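Local coordinates for probable sugar ABC transporter, sugar-binding protein (Streptococcus pneumoniae, PDB 2W7Y), which binds the blood group A-trisaccharide and probably delivers such glycans to an ABC transporter for uptake into the bacterium, at residues T151-F157 with S306-T312; L86-M90 with I103-A109; K134-N139 with S350-V354; L40-Y46 with P100-D104. All coordinates share one frame; numbering follows the deposited sequence.

Interaction 1: T151-F157 with S306-T312; sequences TVHEQLF and SSGGGIT. With GAL (beta-D-galactopyranose), chain C; A2G (2-acetamido-2-deoxy-alpha-D-galactopyranose), chain B.
H153 lies across the chain at S307-G310. CB rests 3.4 Å from S307 O and also touches G308 O. CG stands 3.3 Å from G309 O, which sits over one face of the imidazole toward the rim, while the backbone carbon of Q155 covers the opposite face. ND1 donates to S307 O at 2.8 Å, with the acceptor only 6° out of the ring plane. CD2 lies by G309 O and G310 CA, NE2 is near G309 O and GAL O4 at longer range, and H153 CE1 meets GAL O4 at 3.4 Å in the ring plane. The ND1 bond and the groups over both faces limit the ring's rotation and hold CE1 toward the galactose. Also in the glycan pocket, Q155 NE2 gives a weak bond to GAL O6 and F157 CZ approaches A2G O7 at 3.4 Å. T151 OG1 accepts from G310 N at 2.7 Å in a nearly straight bond (168°); V152 and I311 form an antiparallel hydrogen-bonded pair, as do F157 and S306 through weak bonds. Loop 151-157 joins edge strand 311-313 to strand 302-306, with I311 and E154 against helix 319-332 and S307 against helix 139-142.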
# COMPACT_ATOMS: atom_id res chain seq x y z
N THR A 151 -11.92 3.01 -9.17
CA THR A 151 -11.15 1.82 -8.80
C THR A 151 -11.58 1.23 -7.46
O THR A 151 -11.94 1.96 -6.53
CB THR A 151 -9.62 2.10 -8.82
OG1 THR A 151 -8.90 0.88 -8.69
CG2 THR A 151 -9.20 3.06 -7.71
N VAL A 152 -11.57 -0.10 -7.37
CA VAL A 152 -11.89 -0.81 -6.13
C VAL A 152 -10.83 -1.87 -5.83
O VAL A 152 -10.66 -2.82 -6.58
CB VAL A 152 -13.30 -1.45 -6.16
CG1 VAL A 152 -13.54 -2.30 -4.91
CG2 VAL A 152 -14.39 -0.40 -6.30
N HIS A 153 -10.12 -1.68 -4.72
CA HIS A 153 -9.11 -2.62 -4.27
C HIS A 153 -9.75 -3.66 -3.36
O HIS A 153 -10.26 -3.33 -2.29
CB HIS A 153 -7.99 -1.84 -3.55
CG HIS A 153 -6.67 -2.55 -3.49
ND1 HIS A 153 -5.64 -2.13 -2.69
CD2 HIS A 153 -6.22 -3.66 -4.13
CE1 HIS A 153 -4.60 -2.93 -2.84
NE2 HIS A 153 -4.93 -3.88 -3.70
N GLU A 154 -9.74 -4.92 -3.80
CA GLU A 154 -10.29 -6.04 -3.01
C GLU A 154 -9.51 -6.34 -1.73
O GLU A 154 -10.03 -6.98 -0.82
CB GLU A 154 -10.44 -7.32 -3.85
CG GLU A 154 -9.77 -7.30 -5.21
CD GLU A 154 -8.42 -8.00 -5.27
OE1 GLU A 154 -7.75 -8.20 -4.23
OE2 GLU A 154 -8.02 -8.34 -6.40
N GLN A 155 -8.26 -5.88 -1.68
CA GLN A 155 -7.44 -5.95 -0.48
C GLN A 155 -7.14 -4.54 -0.03
O GLN A 155 -6.63 -3.74 -0.80
CB GLN A 155 -6.12 -6.64 -0.79
CG GLN A 155 -6.21 -8.09 -1.14
CD GLN A 155 -4.96 -8.60 -1.81
OE1 GLN A 155 -5.00 -9.06 -2.94
NE2 GLN A 155 -3.82 -8.51 -1.11
N LEU A 156 -7.46 -4.23 1.23
CA LEU A 156 -7.24 -2.89 1.76
C LEU A 156 -5.76 -2.59 2.02
O LEU A 156 -5.01 -3.46 2.46
CB LEU A 156 -8.06 -2.70 3.04
CG LEU A 156 -9.40 -1.97 2.97
CD1 LEU A 156 -10.06 -1.97 1.59
CD2 LEU A 156 -10.33 -2.53 4.03
N PHE A 157 -5.37 -1.35 1.75
CA PHE A 157 -4.01 -0.89 2.00
C PHE A 157 -3.84 -0.54 3.48
O PHE A 157 -3.56 0.61 3.85
CB PHE A 157 -3.66 0.31 1.10
CG PHE A 157 -2.25 0.29 0.60
CD1 PHE A 157 -1.94 -0.32 -0.61
CD2 PHE A 157 -1.22 0.85 1.35
CE1 PHE A 157 -0.63 -0.36 -1.08
CE2 PHE A 157 0.09 0.82 0.88
CZ PHE A 157 0.39 0.21 -0.33
N SER A 306 -5.68 3.17 3.99
CA SER A 306 -6.29 3.60 2.75
C SER A 306 -6.76 2.40 1.95
O SER A 306 -6.63 1.25 2.39
CB SER A 306 -5.34 4.48 1.95
OG SER A 306 -4.18 3.76 1.61
N SER A 307 -7.35 2.67 0.79
CA SER A 307 -7.87 1.64 -0.08
C SER A 307 -6.78 1.15 -1.02
O SER A 307 -6.53 -0.05 -1.11
CB SER A 307 -9.05 2.19 -0.90
OG SER A 307 -10.01 2.79 -0.05
N GLY A 308 -6.13 2.10 -1.68
CA GLY A 308 -5.25 1.82 -2.81
C GLY A 308 -6.06 1.72 -4.09
O GLY A 308 -7.29 1.69 -4.06
N GLY A 309 -5.37 1.71 -5.23
CA GLY A 309 -6.01 1.38 -6.50
C GLY A 309 -6.14 -0.13 -6.60
O GLY A 309 -5.34 -0.88 -6.03
N GLY A 310 -7.16 -0.58 -7.32
CA GLY A 310 -7.38 -2.00 -7.49
C GLY A 310 -7.95 -2.32 -8.85
O GLY A 310 -7.37 -1.96 -9.87
N ILE A 311 -9.10 -2.99 -8.85
CA ILE A 311 -9.81 -3.34 -10.07
C ILE A 311 -10.31 -2.08 -10.77
O ILE A 311 -11.10 -1.31 -10.20
CB ILE A 311 -10.95 -4.36 -9.79
CG1 ILE A 311 -10.34 -5.71 -9.43
CG2 ILE A 311 -11.89 -4.50 -10.98
CD1 ILE A 311 -11.25 -6.62 -8.63
N THR A 312 -9.82 -1.87 -11.99
CA THR A 312 -10.05 -0.66 -12.76
C THR A 312 -10.43 -1.06 -14.18
O THR A 312 -9.74 -1.87 -14.81
CB THR A 312 -8.79 0.23 -12.78
OG1 THR A 312 -8.22 0.29 -11.47
CG2 THR A 312 -9.12 1.63 -13.22
C1 GAL C . -0.48 -6.91 -2.80
C2 GAL C . 0.47 -5.81 -3.28
C3 GAL C . 0.74 -4.80 -2.16
C4 GAL C . -0.55 -4.34 -1.48
C5 GAL C . -1.36 -5.57 -1.05
C6 GAL C . -2.68 -5.24 -0.34
O1 GAL C . -0.92 -7.65 -3.92
O2 GAL C . 1.67 -6.42 -3.69
O3 GAL C . 1.47 -3.71 -2.67
O4 GAL C . -1.28 -3.53 -2.38
O5 GAL C . -1.63 -6.38 -2.18
O6 GAL C . -3.07 -6.35 0.45
O5 A2G B . 3.29 -3.73 -1.12
C1 A2G B . 2.35 -3.00 -1.96
C2 A2G B . 3.12 -1.91 -2.67
N2 A2G B . 2.25 -1.15 -3.57
C3 A2G B . 4.24 -2.53 -3.52
O3 A2G B . 4.91 -1.53 -4.28
C4 A2G B . 5.21 -3.32 -2.64
O4 A2G B . 5.88 -2.43 -1.74
C5 A2G B . 4.41 -4.36 -1.84
C6 A2G B . 5.30 -5.13 -0.87
O6 A2G B . 4.47 -5.99 -0.09
C7 A2G B . 2.17 0.18 -3.52
O7 A2G B . 2.77 0.89 -2.71
C8 A2G B . 1.23 0.79 -4.55

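Interaction 2: L86-M90 with I103-A109; sequences LKDIM and IDLAGNA. With A2G (2-acetamido-2-deoxy-alpha-D-galactopyranose), chain B; GAL (beta-D-galactopyranose), chain C; FUC (alpha-L-fucopyranose), chain D.
L86 and L105 bring residues 86-90 of helix 86-94 to a CA-CA distance of 6.6 Å from the chain leaving strand 102-104, which folds into a type I' turn from L105 to N108 closed by the bond from N108 N to L105 O. L86 points at this chain with CD1 in front: the methyl lies 3.3 Å from D104 O and also reaches A106 CB, while CD2 faces I103 CD1. The end of I103 is wedged under the helix, where CD1 touches L86 O and packs against I89 CG2 at 3.8 Å. Selenomethionine M90 runs extended until it bends at chi3 (60°), which places SE 3.9 Å from L105 CD2 and turns CE to within 3.5 Å of A109 O. M90 and L105 cross at about a right angle. K87 crosses N108 in similar fashion with its aliphatic part, CG and CD, and its NZ forms a salt bridge with D85. The turn itself is braced by D104, whose OD2 accepts from A106 N at 3.2 Å in an Asx turn and is met from above the carboxylate plane. On the sugar side A106 O receives GAL O4 at 2.9 Å, A106 CB touches FUC O5, and G107 C comes within 3.3 Å of A2G C8. Dispersion between branched and selenium-bearing side chains therefore carries the helix-to-turn contact, whereas the polar bonds described lie within the turn, to the glycan or, for K87, to its own neighbour D85, consistent with a binding loop backed by an apolar layer.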
# COMPACT_ATOMS: atom_id res chain seq x y z
N LEU A 86 3.11 -2.80 -13.34
CA LEU A 86 1.70 -2.75 -13.72
C LEU A 86 1.29 -1.38 -14.22
O LEU A 86 0.38 -1.25 -15.04
CB LEU A 86 0.80 -3.14 -12.54
CG LEU A 86 0.58 -4.63 -12.24
CD1 LEU A 86 -0.13 -4.78 -10.89
CD2 LEU A 86 -0.20 -5.32 -13.35
N LYS A 87 1.96 -0.35 -13.71
CA LYS A 87 1.70 1.04 -14.12
C LYS A 87 2.03 1.28 -15.59
O LYS A 87 1.38 2.10 -16.24
CB LYS A 87 2.48 2.02 -13.24
CG LYS A 87 2.00 2.09 -11.80
CD LYS A 87 2.51 3.33 -11.07
CE LYS A 87 4.03 3.35 -10.92
NZ LYS A 87 4.55 2.18 -10.17
N ASP A 88 3.02 0.55 -16.10
CA ASP A 88 3.40 0.63 -17.52
C ASP A 88 2.29 0.13 -18.45
O ASP A 88 2.02 0.76 -19.46
CB ASP A 88 4.71 -0.13 -17.78
CG ASP A 88 5.93 0.58 -17.20
OD1 ASP A 88 5.80 1.68 -16.61
OD2 ASP A 88 7.05 0.04 -17.35
N ILE A 89 1.66 -0.99 -18.09
CA ILE A 89 0.51 -1.51 -18.86
C ILE A 89 -0.57 -0.44 -19.02
O ILE A 89 -1.08 -0.23 -20.12
CB ILE A 89 -0.10 -2.81 -18.24
CG1 ILE A 89 0.76 -4.02 -18.59
CG2 ILE A 89 -1.50 -3.08 -18.77
CD1 ILE A 89 1.87 -4.26 -17.63
N MSE A 90 -0.90 0.24 -17.93
CA MSE A 90 -1.89 1.31 -17.92
C MSE A 90 -1.43 2.54 -18.71
O MSE A 90 -2.13 3.00 -19.61
CB MSE A 90 -2.23 1.70 -16.48
CG MSE A 90 -3.15 2.91 -16.34
SE MSE A 90 -3.65 3.29 -14.49
CE MSE A 90 -1.87 3.58 -13.73
N ILE A 103 -7.74 -3.94 -15.23
CA ILE A 103 -6.45 -4.03 -14.55
C ILE A 103 -6.61 -3.97 -13.04
O ILE A 103 -7.37 -3.14 -12.53
CB ILE A 103 -5.41 -2.98 -15.08
CG1 ILE A 103 -4.02 -3.24 -14.48
CG2 ILE A 103 -5.91 -1.55 -14.84
CD1 ILE A 103 -2.86 -2.66 -15.28
N ASP A 104 -5.93 -4.87 -12.33
CA ASP A 104 -5.80 -4.79 -10.88
C ASP A 104 -4.50 -4.05 -10.58
O ASP A 104 -3.40 -4.57 -10.78
CB ASP A 104 -5.81 -6.17 -10.22
CG ASP A 104 -5.53 -6.11 -8.71
OD1 ASP A 104 -4.97 -7.10 -8.18
OD2 ASP A 104 -5.84 -5.08 -8.06
N LEU A 105 -4.66 -2.82 -10.11
CA LEU A 105 -3.55 -1.91 -9.89
C LEU A 105 -2.73 -2.24 -8.64
O LEU A 105 -1.63 -1.73 -8.47
CB LEU A 105 -4.05 -0.46 -9.86
CG LEU A 105 -4.45 0.10 -11.22
CD1 LEU A 105 -5.06 1.47 -11.06
CD2 LEU A 105 -3.24 0.16 -12.16
N ALA A 106 -3.29 -3.09 -7.77
CA ALA A 106 -2.58 -3.63 -6.61
C ALA A 106 -2.01 -2.57 -5.66
O ALA A 106 -0.89 -2.71 -5.16
CB ALA A 106 -1.48 -4.59 -7.06
N GLY A 107 -2.80 -1.53 -5.41
CA GLY A 107 -2.40 -0.42 -4.54
C GLY A 107 -1.98 0.83 -5.30
O GLY A 107 -2.02 1.93 -4.75
N ASN A 108 -1.57 0.65 -6.56
CA ASN A 108 -1.15 1.76 -7.41
C ASN A 108 -2.31 2.68 -7.75
O ASN A 108 -3.44 2.22 -7.89
CB ASN A 108 -0.49 1.25 -8.70
CG ASN A 108 0.84 0.57 -8.45
OD1 ASN A 108 1.00 -0.63 -8.71
ND2 ASN A 108 1.81 1.32 -7.94
N ALA A 109 -2.03 3.97 -7.87
CA ALA A 109 -3.06 4.96 -8.17
C ALA A 109 -3.44 4.95 -9.64
O ALA A 109 -2.60 4.67 -10.51
CB ALA A 109 -2.61 6.35 -7.74
O5 A2G B . 3.29 -3.73 -1.12
C1 A2G B . 2.35 -3.00 -1.96
C2 A2G B . 3.12 -1.91 -2.67
N2 A2G B . 2.25 -1.15 -3.57
C3 A2G B . 4.24 -2.53 -3.52
O3 A2G B . 4.91 -1.53 -4.28
C4 A2G B . 5.21 -3.32 -2.64
O4 A2G B . 5.88 -2.43 -1.74
C5 A2G B . 4.41 -4.36 -1.84
C6 A2G B . 5.30 -5.13 -0.87
O6 A2G B . 4.47 -5.99 -0.09
C7 A2G B . 2.17 0.18 -3.52
O7 A2G B . 2.77 0.89 -2.71
C8 A2G B . 1.23 0.79 -4.55
C1 GAL C . -0.48 -6.91 -2.80
C2 GAL C . 0.47 -5.81 -3.28
C3 GAL C . 0.74 -4.80 -2.16
C4 GAL C . -0.55 -4.34 -1.48
C5 GAL C . -1.36 -5.57 -1.05
C6 GAL C . -2.68 -5.24 -0.34
O1 GAL C . -0.92 -7.65 -3.92
O2 GAL C . 1.67 -6.42 -3.69
O3 GAL C . 1.47 -3.71 -2.67
O4 GAL C . -1.28 -3.53 -2.38
O5 GAL C . -1.63 -6.38 -2.18
O6 GAL C . -3.07 -6.35 0.45
C1 FUC D . 2.10 -6.05 -5.03
C2 FUC D . 3.43 -6.73 -5.35
C3 FUC D . 3.20 -8.22 -5.60
C4 FUC D . 2.20 -8.40 -6.74
C5 FUC D . 0.91 -7.64 -6.41
C6 FUC D . -0.10 -7.67 -7.55
O2 FUC D . 4.32 -6.55 -4.28
O3 FUC D . 4.41 -8.89 -5.87
O4 FUC D . 2.75 -7.94 -7.96
O5 FUC D . 1.17 -6.28 -6.07

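Interaction 3: K134-N139 with S350-V354; sequences KNVGLN and SNENV
E352 N donates to K134 O at 3.0 Å in an almost linear bond (176°), and S350 OG gives a second bond of 3.0 Å to N135 O, approaching in the carbonyl plane. Two successive carbonyls at the end of helix 133-136 are thus taken up by a loop distant in sequence. S350 OG stands between the backbone N and the carbonyl carbon (chi1 68°), which directs the hydroxyl at the helix end. At the outer margin K134 NZ meets N353 OD1 at 3.1 Å from above the amide plane, the two side chains crossing near a right angle. On the loop side N351 OD1 accepts from N353 N, an Asx turn overlapping the start of the type I turn N351-V354. The helix ends at V136, and G137 follows with positive phi as second residue of a type II' turn V136-N139; V136 O accepts from both N139 N and N139 ND2. Glycine lets the two chains close in here, with G137 CA 3.3 Å from S350 O. N135 and N351 lie alongside each other, their amide planes 40° apart, and turn their ND2 atoms to T333 O and D335 OD1 respectively. E352 extends over G137, OE2 being 3.6 Å from its CA, and a water donates to that oxygen and accepts a weak bond from L138 N. Inside, S350 CB packs on V136 O and N139 ND2, while N351 rests against Q338 of helix 335-343.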
# COMPACT_ATOMS: atom_id res chain seq x y z
N LYS A 134 -21.06 -2.30 1.36
CA LYS A 134 -20.34 -3.09 2.37
C LYS A 134 -19.24 -3.95 1.77
O LYS A 134 -18.20 -4.18 2.40
CB LYS A 134 -21.32 -3.98 3.14
CG LYS A 134 -21.80 -3.40 4.45
CD LYS A 134 -22.22 -4.52 5.38
CE LYS A 134 -21.77 -4.25 6.81
NZ LYS A 134 -21.69 -5.49 7.62
N ASN A 135 -19.48 -4.45 0.56
CA ASN A 135 -18.54 -5.32 -0.14
C ASN A 135 -17.25 -4.62 -0.56
O ASN A 135 -16.18 -5.23 -0.56
CB ASN A 135 -19.21 -5.97 -1.35
CG ASN A 135 -20.36 -6.88 -0.97
OD1 ASN A 135 -21.45 -6.40 -0.64
ND2 ASN A 135 -20.14 -8.19 -1.03
N VAL A 136 -17.37 -3.35 -0.94
CA VAL A 136 -16.20 -2.56 -1.36
C VAL A 136 -15.55 -1.83 -0.17
O VAL A 136 -14.40 -1.40 -0.26
CB VAL A 136 -16.54 -1.56 -2.50
CG1 VAL A 136 -17.06 -2.31 -3.72
CG2 VAL A 136 -17.53 -0.49 -2.04
N GLY A 137 -16.30 -1.71 0.92
CA GLY A 137 -15.82 -1.15 2.18
C GLY A 137 -15.24 0.24 2.09
O GLY A 137 -15.92 1.18 1.66
N LEU A 138 -13.98 0.37 2.50
CA LEU A 138 -13.26 1.64 2.53
C LEU A 138 -13.12 2.32 1.16
O LEU A 138 -13.03 3.55 1.09
CB LEU A 138 -11.88 1.46 3.20
CG LEU A 138 -11.04 2.69 3.55
CD1 LEU A 138 -11.76 3.61 4.53
CD2 LEU A 138 -9.70 2.26 4.14
N ASN A 139 -13.12 1.53 0.09
CA ASN A 139 -13.10 2.05 -1.29
C ASN A 139 -14.24 3.03 -1.56
O ASN A 139 -14.06 4.01 -2.28
CB ASN A 139 -13.19 0.91 -2.32
CG ASN A 139 -11.93 0.07 -2.37
OD1 ASN A 139 -10.92 0.47 -2.95
ND2 ASN A 139 -11.99 -1.12 -1.78
N SER A 350 -11.65 -6.14 1.73
CA SER A 350 -12.42 -4.90 1.60
C SER A 350 -13.84 -5.10 2.10
O SER A 350 -14.50 -4.16 2.55
CB SER A 350 -12.42 -4.41 0.15
OG SER A 350 -13.15 -5.28 -0.70
N ASN A 351 -14.32 -6.34 2.01
CA ASN A 351 -15.68 -6.70 2.39
C ASN A 351 -15.85 -6.69 3.90
O ASN A 351 -15.26 -7.51 4.61
CB ASN A 351 -16.05 -8.06 1.80
CG ASN A 351 -17.54 -8.36 1.89
OD1 ASN A 351 -18.28 -7.70 2.61
ND2 ASN A 351 -17.97 -9.36 1.14
N GLU A 352 -16.69 -5.77 4.38
CA GLU A 352 -16.90 -5.56 5.81
C GLU A 352 -17.81 -6.62 6.44
O GLU A 352 -18.01 -6.62 7.66
CB GLU A 352 -17.43 -4.15 6.07
CG GLU A 352 -16.38 -3.08 5.76
CD GLU A 352 -16.92 -1.66 5.85
OE1 GLU A 352 -18.15 -1.48 5.97
OE2 GLU A 352 -16.10 -0.72 5.79
N ASN A 353 -18.36 -7.51 5.60
CA ASN A 353 -19.14 -8.65 6.06
C ASN A 353 -18.26 -9.79 6.57
O ASN A 353 -18.73 -10.68 7.26
CB ASN A 353 -20.05 -9.18 4.95
CG ASN A 353 -21.20 -8.24 4.63
OD1 ASN A 353 -21.88 -7.73 5.53
ND2 ASN A 353 -21.44 -8.02 3.34
N VAL A 354 -16.98 -9.75 6.21
CA VAL A 354 -16.01 -10.75 6.67
C VAL A 354 -15.52 -10.37 8.06
O VAL A 354 -14.91 -9.32 8.25
CB VAL A 354 -14.81 -10.89 5.70
CG1 VAL A 354 -13.81 -11.92 6.22
CG2 VAL A 354 -15.29 -11.28 4.32
O HOH W 1 -13.49 -1.47 4.70

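Interaction 4: L40-Y46 with P100-D104; sequences LEFYHGY and PDVID. With FUC (alpha-L-fucopyranose), chain D; GAL (beta-D-galactopyranose), chain C.
F42 and V102 cross at a slant on one side of the paired strands, with F42 CD1 3.3 Å from V102 CG1. The same ring runs alongside D104: its edge meets D104 CB, and the planes of ring and carboxylate differ by 18°. Y43 points to the other side of the sheet, where its CB meets I103 CG1 and its CD1 lies 3.8 Å from P100 CB, ring and proline crossing at about a right angle. These alternating faces belong to two neighbouring parallel strands, 14° apart in direction, at the centre of the four-stranded mixed sheet; between them runs a ladder from Y43 N to V102 O (2.9 Å) and from D104 N to Y43 O. At the strand entrance D101 OD1 uses its anti lone pair to accept from E41 N at 3.3 Å. The carboxylates of E41 and D101 come near each other, but each has its own lysine, K93 and K321. Beyond the strand Y46 turns to the glycan: FUC C6 sits 3.7 Å above the centre of its ring, and Y46 OH shares a 2.6 Å hydrogen bond with GAL O1. D104 OD1 lies at the edge of this ring, joined to Y46 OH through a water, while G45 O receives FUC O4 at 2.7 Å.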
# COMPACT_ATOMS: atom_id res chain seq x y z
N LEU A 40 -12.17 -10.50 -22.78
CA LEU A 40 -11.90 -9.49 -21.76
C LEU A 40 -10.54 -9.77 -21.11
O LEU A 40 -10.39 -10.74 -20.35
CB LEU A 40 -13.01 -9.46 -20.71
CG LEU A 40 -12.93 -8.40 -19.61
CD1 LEU A 40 -13.36 -7.03 -20.12
CD2 LEU A 40 -13.78 -8.80 -18.42
N GLU A 41 -9.56 -8.92 -21.42
CA GLU A 41 -8.20 -9.07 -20.92
C GLU A 41 -8.04 -8.47 -19.52
O GLU A 41 -8.31 -7.28 -19.31
CB GLU A 41 -7.18 -8.46 -21.91
CG GLU A 41 -7.28 -6.94 -22.10
CD GLU A 41 -6.45 -6.40 -23.26
OE1 GLU A 41 -6.37 -5.15 -23.40
OE2 GLU A 41 -5.88 -7.21 -24.03
N PHE A 42 -7.61 -9.29 -18.56
CA PHE A 42 -7.44 -8.84 -17.18
C PHE A 42 -5.98 -8.89 -16.75
O PHE A 42 -5.40 -9.97 -16.63
CB PHE A 42 -8.36 -9.62 -16.23
CG PHE A 42 -7.98 -9.50 -14.77
CD1 PHE A 42 -7.95 -8.26 -14.13
CD2 PHE A 42 -7.66 -10.63 -14.03
CE1 PHE A 42 -7.59 -8.14 -12.78
CE2 PHE A 42 -7.30 -10.53 -12.68
CZ PHE A 42 -7.27 -9.28 -12.06
N TYR A 43 -5.40 -7.72 -16.51
CA TYR A 43 -4.00 -7.62 -16.09
C TYR A 43 -3.85 -7.56 -14.57
O TYR A 43 -4.52 -6.76 -13.91
CB TYR A 43 -3.31 -6.43 -16.78
CG TYR A 43 -3.29 -6.55 -18.29
CD1 TYR A 43 -4.30 -5.96 -19.06
CD2 TYR A 43 -2.29 -7.27 -18.94
CE1 TYR A 43 -4.31 -6.08 -20.44
CE2 TYR A 43 -2.29 -7.40 -20.33
CZ TYR A 43 -3.30 -6.80 -21.07
OH TYR A 43 -3.30 -6.92 -22.45
N HIS A 44 -2.97 -8.40 -14.04
CA HIS A 44 -2.64 -8.44 -12.61
C HIS A 44 -1.14 -8.71 -12.39
O HIS A 44 -0.45 -9.12 -13.33
CB HIS A 44 -3.48 -9.49 -11.89
CG HIS A 44 -3.19 -10.90 -12.31
ND1 HIS A 44 -3.84 -11.52 -13.36
CD2 HIS A 44 -2.30 -11.81 -11.83
CE1 HIS A 44 -3.37 -12.74 -13.51
NE2 HIS A 44 -2.44 -12.95 -12.59
N GLY A 45 -0.65 -8.50 -11.18
CA GLY A 45 0.76 -8.71 -10.86
C GLY A 45 1.09 -9.97 -10.08
O GLY A 45 2.17 -10.09 -9.51
N TYR A 46 0.17 -10.93 -10.07
CA TYR A 46 0.39 -12.20 -9.39
C TYR A 46 0.98 -13.23 -10.37
O TYR A 46 0.29 -14.12 -10.85
CB TYR A 46 -0.90 -12.70 -8.73
CG TYR A 46 -1.44 -11.76 -7.67
CD1 TYR A 46 -0.87 -11.69 -6.40
CD2 TYR A 46 -2.53 -10.93 -7.95
CE1 TYR A 46 -1.36 -10.83 -5.43
CE2 TYR A 46 -3.03 -10.06 -6.98
CZ TYR A 46 -2.44 -10.01 -5.72
OH TYR A 46 -2.93 -9.15 -4.76
N PRO A 100 -6.40 -0.57 -20.56
CA PRO A 100 -6.53 -2.03 -20.47
C PRO A 100 -7.95 -2.41 -20.06
O PRO A 100 -8.52 -1.76 -19.18
CB PRO A 100 -5.54 -2.41 -19.36
CG PRO A 100 -5.28 -1.14 -18.61
CD PRO A 100 -5.38 -0.05 -19.63
N ASP A 101 -8.51 -3.43 -20.71
CA ASP A 101 -9.90 -3.84 -20.44
C ASP A 101 -10.19 -3.86 -18.94
O ASP A 101 -11.11 -3.19 -18.47
CB ASP A 101 -10.20 -5.20 -21.08
CG ASP A 101 -10.23 -5.16 -22.59
OD1 ASP A 101 -10.25 -6.25 -23.20
OD2 ASP A 101 -10.24 -4.05 -23.19
N VAL A 102 -9.41 -4.65 -18.21
CA VAL A 102 -9.48 -4.71 -16.75
C VAL A 102 -8.05 -4.76 -16.24
O VAL A 102 -7.22 -5.50 -16.77
CB VAL A 102 -10.24 -5.97 -16.25
CG1 VAL A 102 -10.31 -6.01 -14.71
CG2 VAL A 102 -11.65 -6.05 -16.83
N ILE A 103 -7.74 -3.94 -15.23
CA ILE A 103 -6.45 -4.03 -14.55
C ILE A 103 -6.61 -3.97 -13.04
O ILE A 103 -7.37 -3.14 -12.53
CB ILE A 103 -5.41 -2.98 -15.08
CG1 ILE A 103 -4.02 -3.24 -14.48
CG2 ILE A 103 -5.91 -1.55 -14.84
CD1 ILE A 103 -2.86 -2.66 -15.28
N ASP A 104 -5.93 -4.87 -12.33
CA ASP A 104 -5.80 -4.79 -10.88
C ASP A 104 -4.50 -4.05 -10.58
O ASP A 104 -3.40 -4.57 -10.78
CB ASP A 104 -5.81 -6.17 -10.22
CG ASP A 104 -5.53 -6.11 -8.71
OD1 ASP A 104 -4.97 -7.10 -8.18
OD2 ASP A 104 -5.84 -5.08 -8.06
C1 FUC D . 2.10 -6.05 -5.03
C2 FUC D . 3.43 -6.73 -5.35
C3 FUC D . 3.20 -8.22 -5.60
C4 FUC D . 2.20 -8.40 -6.74
C5 FUC D . 0.91 -7.64 -6.41
C6 FUC D . -0.10 -7.67 -7.55
O2 FUC D . 4.32 -6.55 -4.28
O3 FUC D . 4.41 -8.89 -5.87
O4 FUC D . 2.75 -7.94 -7.96
O5 FUC D . 1.17 -6.28 -6.07
C1 GAL C . -0.48 -6.91 -2.80
C2 GAL C . 0.47 -5.81 -3.28
C3 GAL C . 0.74 -4.80 -2.16
C4 GAL C . -0.55 -4.34 -1.48
C5 GAL C . -1.36 -5.57 -1.05
C6 GAL C . -2.68 -5.24 -0.34
O1 GAL C . -0.92 -7.65 -3.92
O2 GAL C . 1.67 -6.42 -3.69
O3 GAL C . 1.47 -3.71 -2.67
O4 GAL C . -1.28 -3.53 -2.38
O5 GAL C . -1.63 -6.38 -2.18
O6 GAL C . -3.07 -6.35 0.45
O HOH W 2 -8.97 -4.92 -25.56
O HOH W 3 -2.61 -6.97 -9.52
O HOH W 4 -4.77 -7.62 -5.69

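Overall arrangement
Interactions 1, 2 and 4 are buried contacts that converge on one mixed sheet and the bound trisaccharide. Interaction 3 is partly buried, with exposed residues at its outer margin, and the side chain of S350 stays about 10 Å from the galactose. Interactions 2 and 4 share strand 102-104 through I103 and D104, one packing it against a helix by apolar contacts, the other pairing it with strand 39-44 by backbone bonds. Interaction 1 adds the edge strand on its other flank, with T312 N bonded to I103 O. Interaction 3, rich in amides and carbonyls, touches only interaction 1, where N139 ND2 meets H153 O. Along the chain interaction 1 is nested inside the loop closed by interaction 3.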